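L-tyrosine isonitrile synthase (Pseudomonas aeruginosa, PDB 3E59) makes the isonitrile group of paerucumarin by converting L-tyrosine to its isocyano derivative, taking the isonitrile carbon from C2 of ribulose 5-phosphate. Local coordinates at residues Ile202-Phe205 and Leu206-Gly210; Arg117-Gly120 and Asp121-Ile125; Phe92-His95 and Leu96-Ile100; Ala51-Glu55 and Ala56-Ile60. All coordinates share one frame; numbering follows the deposited sequence.

Contact 1: Ile202-Phe205 and Leu206-Gly210; sequences ITRF and LYEDG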
loop_
_atom_site.group_PDB
_atom_site.type_symbol
_atom_site.label_atom_id
_atom_site.label_comp_id
_atom_site.label_asym_id
_atom_site.label_seq_id
_atom_site.Cartn_x
_atom_site.Cartn_y
_atom_site.Cartn_z
ATOM N N ILE A 202 8.661 8.788 -1.487
ATOM C CA ILE A 202 7.466 9.559 -1.174
ATOM C C ILE A 202 7.499 10.936 -1.846
ATOM O O ILE A 202 6.473 11.417 -2.313
ATOM C CB ILE A 202 7.243 9.701 0.353
ATOM C CG1 ILE A 202 7.149 8.313 1.036
ATOM C CG2 ILE A 202 6.006 10.573 0.644
ATOM C CD1 ILE A 202 6.121 7.295 0.404
ATOM N N THR A 203 8.669 11.566 -1.882
ATOM C CA THR A 203 8.845 12.828 -2.616
ATOM C C THR A 203 8.483 12.613 -4.091
ATOM O O THR A 203 7.749 13.406 -4.683
ATOM C CB THR A 203 10.281 13.365 -2.488
ATOM O OG1 THR A 203 10.607 13.536 -1.101
ATOM C CG2 THR A 203 10.436 14.716 -3.207
ATOM N N ARG A 204 8.965 11.516 -4.665
ATOM C CA ARG A 204 8.695 11.231 -6.071
ATOM C C ARG A 204 7.208 11.053 -6.388
ATOM O O ARG A 204 6.754 11.543 -7.424
ATOM C CB ARG A 204 9.527 10.047 -6.582
ATOM C CG ARG A 204 9.452 9.868 -8.106
ATOM C CD ARG A 204 10.301 8.709 -8.607
ATOM N NE ARG A 204 9.801 7.414 -8.140
ATOM C CZ ARG A 204 10.343 6.714 -7.141
ATOM N NH1 ARG A 204 11.407 7.194 -6.499
ATOM N NH2 ARG A 204 9.823 5.543 -6.780
ATOM N N PHE A 205 6.455 10.370 -5.509
ATOM C CA PHE A 205 5.005 10.198 -5.700
ATOM C C PHE A 205 4.311 11.554 -5.698
ATOM O O PHE A 205 3.465 11.830 -6.541
ATOM C CB PHE A 205 4.341 9.372 -4.582
ATOM C CG PHE A 205 4.869 7.968 -4.417
ATOM C CD1 PHE A 205 5.597 7.335 -5.410
ATOM C CD2 PHE A 205 4.583 7.264 -3.247
ATOM C CE1 PHE A 205 6.058 6.035 -5.230
ATOM C CE2 PHE A 205 5.043 5.949 -3.059
ATOM C CZ PHE A 205 5.776 5.343 -4.048
ATOM N N LEU A 206 4.643 12.381 -4.714
ATOM C CA LEU A 206 4.060 13.715 -4.596
ATOM C C LEU A 206 4.431 14.606 -5.778
ATOM O O LEU A 206 3.576 15.298 -6.330
ATOM C CB LEU A 206 4.477 14.372 -3.271
ATOM C CG LEU A 206 4.001 13.602 -2.033
ATOM C CD1 LEU A 206 4.635 14.163 -0.787
ATOM C CD2 LEU A 206 2.470 13.614 -1.905
ATOM N N TYR A 207 5.697 14.578 -6.172
ATOM C CA TYR A 207 6.141 15.351 -7.331
ATOM C C TYR A 207 5.421 14.907 -8.613
ATOM O O TYR A 207 4.897 15.733 -9.367
ATOM C CB TYR A 207 7.666 15.255 -7.475
ATOM C CG TYR A 207 8.196 15.800 -8.778
ATOM C CD1 TYR A 207 8.380 17.173 -8.945
ATOM C CD2 TYR A 207 8.537 14.949 -9.833
ATOM C CE1 TYR A 207 8.875 17.691 -10.127
ATOM C CE2 TYR A 207 9.032 15.464 -11.043
ATOM C CZ TYR A 207 9.196 16.840 -11.169
ATOM O OH TYR A 207 9.672 17.404 -12.328
ATOM N N GLU A 208 5.383 13.601 -8.845
ATOM C CA GLU A 208 4.716 13.043 -10.017
ATOM C C GLU A 208 3.200 13.262 -10.016
ATOM O O GLU A 208 2.606 13.479 -11.070
ATOM C CB GLU A 208 5.106 11.578 -10.209
ATOM C CG GLU A 208 6.559 11.456 -10.703
ATOM C CD GLU A 208 7.050 10.032 -10.914
ATOM O OE1 GLU A 208 6.290 9.059 -10.738
ATOM O OE2 GLU A 208 8.233 9.883 -11.259
ATOM N N ASP A 209 2.589 13.249 -8.833
ATOM C CA ASP A 209 1.184 13.644 -8.681
ATOM C C ASP A 209 0.918 15.071 -9.172
ATOM O O ASP A 209 -0.165 15.352 -9.683
ATOM C CB ASP A 209 0.764 13.569 -7.213
ATOM C CG ASP A 209 0.289 12.181 -6.796
ATOM O OD1 ASP A 209 0.208 11.262 -7.648
ATOM O OD2 ASP A 209 -0.018 12.034 -5.593
ATOM N N GLY A 210 1.893 15.968 -8.978
ATOM C CA GLY A 210 1.758 17.375 -9.367
ATOM C C GLY A 210 2.138 17.656 -10.811
ATOM O O GLY A 210 1.771 18.692 -11.365
#

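Contact 2: Arg117-Gly120 and Asp121-Ile125; sequences RVFG and DLVRI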
loop_
_atom_site.group_PDB
_atom_site.type_symbol
_atom_site.label_atom_id
_atom_site.label_comp_id
_atom_site.label_asym_id
_atom_site.label_seq_id
_atom_site.Cartn_x
_atom_site.Cartn_y
_atom_site.Cartn_z
ATOM N N ARG A 117 -8.052 8.452 4.359
ATOM C CA ARG A 117 -8.516 9.483 5.257
ATOM C C ARG A 117 -7.392 10.139 6.056
ATOM O O ARG A 117 -7.557 11.270 6.487
ATOM C CB ARG A 117 -9.590 8.925 6.201
ATOM C CG ARG A 117 -10.440 9.994 6.908
ATOM C CD ARG A 117 -11.431 10.652 5.957
ATOM N NE ARG A 117 -12.510 9.742 5.579
ATOM C CZ ARG A 117 -13.321 9.926 4.543
ATOM N NH1 ARG A 117 -13.180 10.987 3.760
ATOM N NH2 ARG A 117 -14.272 9.035 4.283
ATOM N N VAL A 118 -6.262 9.452 6.242
ATOM C CA VAL A 118 -5.202 9.943 7.151
ATOM C C VAL A 118 -4.463 11.204 6.657
ATOM O O VAL A 118 -3.995 12.009 7.476
ATOM C CB VAL A 118 -4.172 8.822 7.611
ATOM C CG1 VAL A 118 -4.869 7.498 7.918
ATOM C CG2 VAL A 118 -3.056 8.623 6.618
ATOM N N PHE A 119 -4.386 11.383 5.335
ATOM C CA PHE A 119 -3.558 12.447 4.734
ATOM C C PHE A 119 -4.189 13.847 4.719
ATOM O O PHE A 119 -3.544 14.847 5.081
ATOM C CB PHE A 119 -3.103 12.045 3.331
ATOM C CG PHE A 119 -2.394 10.710 3.290
ATOM C CD1 PHE A 119 -2.841 9.694 2.449
ATOM C CD2 PHE A 119 -1.284 10.467 4.102
ATOM C CE1 PHE A 119 -2.193 8.458 2.407
ATOM C CE2 PHE A 119 -0.637 9.224 4.070
ATOM C CZ PHE A 119 -1.094 8.222 3.226
ATOM N N GLY A 120 -5.450 13.906 4.302
ATOM C CA GLY A 120 -6.155 15.172 4.185
ATOM C C GLY A 120 -5.613 15.974 3.030
ATOM O O GLY A 120 -5.489 15.461 1.910
ATOM N N ASP A 121 -5.267 17.226 3.323
ATOM C CA ASP A 121 -4.787 18.177 2.320
ATOM C C ASP A 121 -3.351 17.919 1.878
ATOM O O ASP A 121 -2.829 18.652 1.028
ATOM C CB ASP A 121 -4.952 19.631 2.816
ATOM C CG ASP A 121 -4.064 19.961 4.030
ATOM O OD1 ASP A 121 -2.817 19.871 3.922
ATOM O OD2 ASP A 121 -4.619 20.343 5.090
ATOM N N LEU A 122 -2.709 16.898 2.451
ATOM C CA LEU A 122 -1.303 16.632 2.149
ATOM C C LEU A 122 -1.106 16.030 0.760
ATOM O O LEU A 122 -0.150 16.385 0.069
ATOM C CB LEU A 122 -0.619 15.786 3.239
ATOM C CG LEU A 122 -0.077 16.524 4.472
ATOM C CD1 LEU A 122 0.208 15.536 5.588
ATOM C CD2 LEU A 122 1.188 17.384 4.168
ATOM N N VAL A 123 -2.005 15.131 0.356
ATOM C CA VAL A 123 -1.961 14.548 -0.995
ATOM C C VAL A 123 -2.988 15.182 -1.948
ATOM O O VAL A 123 -2.946 14.956 -3.163
ATOM C CB VAL A 123 -2.017 12.987 -0.990
ATOM C CG1 VAL A 123 -0.906 12.426 -0.101
ATOM C CG2 VAL A 123 -3.365 12.468 -0.536
ATOM N N ARG A 124 -3.885 15.988 -1.384
ATOM C CA ARG A 124 -4.806 16.832 -2.148
ATOM C C ARG A 124 -5.882 16.048 -2.907
ATOM O O ARG A 124 -6.178 16.303 -4.075
ATOM C CB ARG A 124 -4.040 17.822 -3.045
ATOM C CG ARG A 124 -3.279 18.891 -2.239
ATOM C CD ARG A 124 -2.033 19.381 -2.948
ATOM N NE ARG A 124 -1.351 20.417 -2.169
ATOM C CZ ARG A 124 -0.265 21.076 -2.569
ATOM N NH1 ARG A 124 0.287 20.810 -3.747
ATOM N NH2 ARG A 124 0.273 22.003 -1.787
ATOM N N ILE A 125 -6.468 15.091 -2.204
ATOM C CA ILE A 125 -7.637 14.376 -2.680
ATOM C C ILE A 125 -8.717 14.714 -1.664
ATOM O O ILE A 125 -8.521 14.517 -0.461
ATOM C CB ILE A 125 -7.364 12.850 -2.776
ATOM C CG1 ILE A 125 -6.238 12.574 -3.783
ATOM C CG2 ILE A 125 -8.627 12.072 -3.166
ATOM C CD1 ILE A 125 -5.509 11.256 -3.561
#

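Contact 3: Phe92-His95 and Leu96-Ile100; sequences FLNH and LCQRI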
loop_
_atom_site.group_PDB
_atom_site.type_symbol
_atom_site.label_atom_id
_atom_site.label_comp_id
_atom_site.label_asym_id
_atom_site.label_seq_id
_atom_site.Cartn_x
_atom_site.Cartn_y
_atom_site.Cartn_z
ATOM N N PHE A 92 -5.590 -11.104 -5.896
ATOM C CA PHE A 92 -4.323 -11.732 -5.497
ATOM C C PHE A 92 -4.231 -11.943 -3.988
ATOM O O PHE A 92 -3.805 -13.011 -3.523
ATOM C CB PHE A 92 -3.094 -10.924 -5.957
ATOM C CG PHE A 92 -1.823 -11.391 -5.302
ATOM C CD1 PHE A 92 -1.132 -12.486 -5.812
ATOM C CD2 PHE A 92 -1.361 -10.784 -4.135
ATOM C CE1 PHE A 92 0.003 -12.950 -5.186
ATOM C CE2 PHE A 92 -0.218 -11.242 -3.496
ATOM C CZ PHE A 92 0.466 -12.325 -4.023
ATOM N N LEU A 93 -4.603 -10.908 -3.233
ATOM C CA LEU A 93 -4.471 -10.928 -1.785
ATOM C C LEU A 93 -5.400 -11.974 -1.201
ATOM O O LEU A 93 -5.046 -12.681 -0.254
ATOM C CB LEU A 93 -4.787 -9.552 -1.191
ATOM C CG LEU A 93 -3.801 -8.396 -1.416
ATOM C CD1 LEU A 93 -4.408 -7.112 -0.898
ATOM C CD2 LEU A 93 -2.474 -8.674 -0.745
ATOM N N ASN A 94 -6.597 -12.061 -1.773
ATOM C CA ASN A 94 -7.529 -13.093 -1.377
ATOM C C ASN A 94 -7.013 -14.508 -1.657
ATOM O O ASN A 94 -7.198 -15.398 -0.834
ATOM C CB ASN A 94 -8.904 -12.888 -2.006
ATOM C CG ASN A 94 -9.959 -13.728 -1.330
ATOM O OD1 ASN A 94 -10.314 -13.467 -0.185
ATOM N ND2 ASN A 94 -10.441 -14.763 -2.017
ATOM N N HIS A 95 -6.368 -14.712 -2.806
ATOM C CA HIS A 95 -5.876 -16.043 -3.167
ATOM C C HIS A 95 -4.682 -16.441 -2.307
ATOM O O HIS A 95 -4.517 -17.604 -1.982
ATOM C CB HIS A 95 -5.546 -16.158 -4.665
ATOM C CG HIS A 95 -5.272 -17.562 -5.119
ATOM N ND1 HIS A 95 -4.060 -17.950 -5.659
ATOM C CD2 HIS A 95 -6.047 -18.677 -5.092
ATOM C CE1 HIS A 95 -4.106 -19.239 -5.955
ATOM N NE2 HIS A 95 -5.301 -19.704 -5.625
ATOM N N LEU A 96 -3.857 -15.466 -1.943
ATOM C CA LEU A 96 -2.782 -15.672 -0.976
ATOM C C LEU A 96 -3.316 -16.295 0.343
ATOM O O LEU A 96 -2.728 -17.236 0.886
ATOM C CB LEU A 96 -2.073 -14.339 -0.726
ATOM C CG LEU A 96 -0.815 -14.260 0.148
ATOM C CD1 LEU A 96 0.387 -14.955 -0.481
ATOM C CD2 LEU A 96 -0.480 -12.812 0.392
ATOM N N CYS A 97 -4.437 -15.775 0.838
ATOM C CA CYS A 97 -5.069 -16.284 2.061
ATOM C C CYS A 97 -5.568 -17.716 1.859
ATOM O O CYS A 97 -5.431 -18.550 2.763
ATOM C CB CYS A 97 -6.229 -15.374 2.496
ATOM S SG CYS A 97 -5.743 -13.763 3.187
ATOM N N GLN A 98 -6.125 -17.993 0.671
ATOM C CA GLN A 98 -6.614 -19.336 0.312
ATOM C C GLN A 98 -5.469 -20.357 0.239
ATOM O O GLN A 98 -5.586 -21.476 0.755
ATOM C CB GLN A 98 -7.409 -19.301 -1.008
ATOM C CG GLN A 98 -8.735 -18.511 -0.932
ATOM C CD GLN A 98 -9.496 -18.452 -2.254
ATOM O OE1 GLN A 98 -8.918 -18.224 -3.318
ATOM N NE2 GLN A 98 -10.803 -18.646 -2.186
ATOM N N ARG A 99 -4.356 -19.972 -0.384
ATOM C CA ARG A 99 -3.166 -20.849 -0.434
ATOM C C ARG A 99 -2.619 -21.217 0.957
ATOM O O ARG A 99 -2.212 -22.348 1.174
ATOM C CB ARG A 99 -2.055 -20.252 -1.306
ATOM C CG ARG A 99 -2.442 -20.105 -2.770
ATOM C CD ARG A 99 -1.234 -20.011 -3.690
ATOM N NE ARG A 99 -1.015 -21.262 -4.424
ATOM C CZ ARG A 99 -0.147 -22.211 -4.076
ATOM N NH1 ARG A 99 0.622 -22.078 -2.999
ATOM N NH2 ARG A 99 -0.041 -23.297 -4.820
ATOM N N ILE A 100 -2.606 -20.253 1.880
ATOM C CA ILE A 100 -2.249 -20.504 3.276
ATOM C C ILE A 100 -3.237 -21.498 3.910
ATOM O O ILE A 100 -2.821 -22.424 4.606
ATOM C CB ILE A 100 -2.175 -19.181 4.111
ATOM C CG1 ILE A 100 -0.970 -18.328 3.671
ATOM C CG2 ILE A 100 -2.113 -19.477 5.602
ATOM C CD1 ILE A 100 -0.901 -16.939 4.286
#

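Contact 4: Ala51-Glu55 and Ala56-Ile60; sequences AAFIE and AGEPI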
loop_
_atom_site.group_PDB
_atom_site.type_symbol
_atom_site.label_atom_id
_atom_site.label_comp_id
_atom_site.label_asym_id
_atom_site.label_seq_id
_atom_site.Cartn_x
_atom_site.Cartn_y
_atom_site.Cartn_z
ATOM N N ALA A 51 3.893 -17.780 14.033
ATOM C CA ALA A 51 3.784 -18.963 14.887
ATOM C C ALA A 51 2.830 -18.745 16.071
ATOM O O ALA A 51 2.208 -19.686 16.545
ATOM C CB ALA A 51 5.162 -19.396 15.372
ATOM N N ALA A 52 2.714 -17.500 16.526
ATOM C CA ALA A 52 1.791 -17.133 17.606
ATOM C C ALA A 52 0.339 -17.493 17.263
ATOM O O ALA A 52 -0.373 -18.070 18.089
ATOM C CB ALA A 52 1.916 -15.659 17.928
ATOM N N PHE A 53 -0.092 -17.158 16.047
ATOM C CA PHE A 53 -1.434 -17.519 15.583
ATOM C C PHE A 53 -1.614 -19.037 15.470
ATOM O O PHE A 53 -2.632 -19.578 15.908
ATOM C CB PHE A 53 -1.761 -16.831 14.247
ATOM C CG PHE A 53 -1.902 -15.326 14.354
ATOM C CD1 PHE A 53 -3.056 -14.756 14.893
ATOM C CD2 PHE A 53 -0.878 -14.481 13.914
ATOM C CE1 PHE A 53 -3.188 -13.366 15.008
ATOM C CE2 PHE A 53 -1.000 -13.090 14.024
ATOM C CZ PHE A 53 -2.155 -12.532 14.574
ATOM N N ILE A 54 -0.614 -19.707 14.896
ATOM C CA ILE A 54 -0.667 -21.152 14.632
ATOM C C ILE A 54 -0.739 -21.978 15.923
ATOM O O ILE A 54 -1.505 -22.944 16.007
ATOM C CB ILE A 54 0.493 -21.624 13.700
ATOM C CG1 ILE A 54 0.411 -20.897 12.350
ATOM C CG2 ILE A 54 0.450 -23.152 13.490
ATOM C CD1 ILE A 54 1.545 -21.202 11.404
ATOM N N GLU A 55 0.039 -21.569 16.926
ATOM C CA GLU A 55 0.044 -22.225 18.235
ATOM C C GLU A 55 -1.310 -22.112 18.931
ATOM O O GLU A 55 -1.712 -23.010 19.659
ATOM C CB GLU A 55 1.167 -21.666 19.118
ATOM C CG GLU A 55 2.527 -22.338 18.862
ATOM C CD GLU A 55 3.741 -21.478 19.244
ATOM O OE1 GLU A 55 3.569 -20.296 19.652
ATOM O OE2 GLU A 55 4.878 -21.996 19.114
ATOM N N ALA A 56 -2.017 -21.014 18.676
ATOM C CA ALA A 56 -3.338 -20.791 19.259
ATOM C C ALA A 56 -4.482 -21.351 18.406
ATOM O O ALA A 56 -5.650 -21.181 18.757
ATOM C CB ALA A 56 -3.548 -19.301 19.540
ATOM N N GLY A 57 -4.146 -22.009 17.296
ATOM C CA GLY A 57 -5.146 -22.528 16.362
ATOM C C GLY A 57 -6.065 -21.447 15.815
ATOM O O GLY A 57 -7.212 -21.715 15.473
ATOM N N GLU A 58 -5.558 -20.218 15.744
ATOM C CA GLU A 58 -6.337 -19.074 15.278
ATOM C C GLU A 58 -5.962 -18.760 13.834
ATOM O O GLU A 58 -4.853 -19.093 13.399
ATOM C CB GLU A 58 -6.053 -17.842 16.135
ATOM C CG GLU A 58 -6.571 -17.883 17.561
ATOM C CD GLU A 58 -5.845 -16.891 18.459
ATOM O OE1 GLU A 58 -4.821 -16.311 18.021
ATOM O OE2 GLU A 58 -6.292 -16.698 19.611
ATOM N N PRO A 59 -6.875 -18.115 13.082
ATOM C CA PRO A 59 -6.489 -17.704 11.726
ATOM C C PRO A 59 -5.381 -16.647 11.786
ATOM O O PRO A 59 -5.340 -15.838 12.727
ATOM C CB PRO A 59 -7.788 -17.126 11.133
ATOM C CG PRO A 59 -8.891 -17.589 12.050
ATOM C CD PRO A 59 -8.263 -17.738 13.406
ATOM N N ILE A 60 -4.480 -16.667 10.811
ATOM C CA ILE A 60 -3.380 -15.700 10.785
ATOM C C ILE A 60 -3.895 -14.332 10.302
ATOM O O ILE A 60 -4.454 -14.217 9.207
ATOM C CB ILE A 60 -2.214 -16.199 9.901
ATOM C CG1 ILE A 60 -1.787 -17.612 10.324
ATOM C CG2 ILE A 60 -1.010 -15.224 9.952
ATOM C CD1 ILE A 60 -1.075 -18.377 9.223
#

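Contact 1: Ile202-Phe205 and Leu206-Gly210
Arg204 and Glu208 lie side by side one turn apart near the C-terminal end of helix 193-210, their side chains running the same way. What touches is aliphatic carbon against carboxylate oxygen: Arg204 CG is 3.4 Å from Glu208 OE2. The charged ends stay apart, with Arg204 NE 4.3 Å from Glu208 OE2, and the guanidinium and carboxylate planes are turned 64° from each other. Arg204 CG stands anti to the backbone N (chi1 -170°), and the bend at chi3 (66°) carries the guanidinium away from its neighbour. On another side of the helix Ile202 CG2 meets Leu206 CD1 at 4.1 Å. Behind these pairs run four helical backbone bonds, the shorter ones being Tyr207 N to Thr203 O (2.8 Å) and Asp209 N to Phe205 O (2.8 Å).

Farther out, Ile202 and Thr203 pack on helix 219-247, and the Phe205 ring meets that of His282. Any attraction between Arg204 and Glu208 is probably weak, since NE and OE2 do not reach salt-bridge distance, whereas a salt bridge to Lys76 and a hydrogen bond with Ser71 tie Asp209 OD1, near the helix end, to the loop that follows strand 60-64.

Contact 2: Arg117-Gly120 and Asp121-Ile125
Phe119 O and Leu122 N are joined across the turn that ends the short helix 116-119, where Gly120 leaves helical geometry with a positive phi of 71° and the chain enters the loop leading to helix 127-144. The turn is lightly bonded: Leu122 N reaches Phe119 O at 3.4 Å, a weak hydrogen bond. The positive phi of Gly120 suits a residue with no side chain.

The apolar part of the contact is built round Phe119 and Val123, which cross obliquely. Both methyls of Val123 take part, CG2 lying 3.9 Å from Phe119 CB and CG1 4.1 Å from Phe119 CG. Phe119 CG is anti to its carbonyl carbon (chi1 -54°), which sends the ring on past the valine toward helix 219-247, where it packs on Val233 and Ser237. One face of the ring carries a methyl of the preceding residue, Val118 CG2, 3.5 Å above its plane and displaced toward the rim. Leu122 adds its CB, 3.6 Å from Phe119 O, and its side chain continues onto Arg236 of the same long helix.

Polar groups fasten the turn from outside. Arg117 forms salt bridges with Asp127 and Glu155, while Arg229 donates a hydrogen bond to Leu122 O. At the joint itself the apolar side chains of Phe119 and Leu122 come nearest each other through their first carbons, Phe119 CB lying 4.5 Å from Leu122 CB.

Contact 3: Phe92-His95 and Leu96-Ile100
His95 and Arg99 make the central pair, one helical turn apart: Arg99 CG lies over one face of the imidazole, 4.0 Å from the ring centroid and 23° off its normal, a CH-pi contact displaced toward the rim. The aliphatic part of the arginine does the covering, while its guanidinium plane is turned 69° from the ring and has His95 CE1 at its edge. His95 CG is anti to the backbone N (chi1 -170°), which swings the imidazole along the helix toward residues 98 and 99. There Gln98 OE1 comes to the ring edge, in its plane, 3.4 Å from His95 CD2. The histidine is thus bordered on a face and on an edge by two successive residues of the next turn.

Leu96 is the other large contributor, on the buried side. Its CD2 is 4.2 Å from Phe92 CE2, and its CB rests 3.4 Å from Leu93 O. The backbone bonds are helical, with Leu96 N bonded to Phe92 O (2.9 Å) and Arg99 N to His95 O (2.9 Å), that of Cys97 N to Leu93 O being weak.

Outside the pair of segments, Asn94 OD1 accepts a hydrogen bond from His148 N, and the Phe92 ring meets Tyr22 edge-to-face. Leu93, Cys97 and Ile100 pack on strands 60-64 and 108-112. The arrangement is that of an amphipathic helix laid on a parallel sheet, here helix 84-103 linking those two adjacent strands in a beta-alpha-beta crossover.

Contact 4: Ala51-Glu55 and Ala56-Ile60
Phe53 meets Glu58 and Ile60 where helix 35-55 ends and the chain turns back along its last turn. The backbone bonds define a Schellman motif. Glu58 N reaches back to Phe53 O at 3.0 Å, and Gly57 N to Ile54 O at 3.1 Å. In the second bond the donor stands well above the carbonyl plane, 71° out of it. Gly57 supplies the positive phi (58°) that the motif needs to reverse the chain, and Ala56 N adds weak bonds to Ala52 O and Phe53 O.

Apolar contacts follow from that reversal. Ile60 CA lies over one face of the Phe53 ring, 3.9 Å from CG, and Ile60 CG1 is 4.0 Å from Phe53 CB. Ile60 CG2, anti to its backbone N, comes to Phe53 CD2 on the ring. Ile54 also approaches the isoleucine, its CG1 4.3 Å from Ile60 CD1.

Oxygen atoms make a third group round the same ring. Pro59 O is 3.3 Å from Phe53 CD1, while the Glu58 side chain crosses that of Phe53 at about a right angle, with the carboxylate plane 54° from the ring. Glu58 OE1 has its salt bridge with Arg250, which the Phe53 side chain also touches.

Beyond the cap the chain enters strand 60-64 of the parallel sheet, where Ile60 bonds through its backbone to Gly107 and Lys109; helix 11-20 packs against Ile54 and Ile60.

The four contacts form two groups on opposite sides of the chain's centre. Contacts 3 and 4, with centres about 17 Å apart, touch through Ile100 CG2 and Ile60 CD1 at 3.9 Å, so helix 84-103 meets the start of strand 60-64. Contacts 1 and 2, with centres about 13 Å apart, touch where Leu206 CD2 lies 4.0 Å from Val123 CG1; both also pack on helix 219-247. Between the groups nothing touches: the nearest atoms of contacts 2 and 3 are about 16 Å apart, and the centres of contacts 1 and 4 about 40 Å. These local contacts do not by themselves locate the tyrosine site.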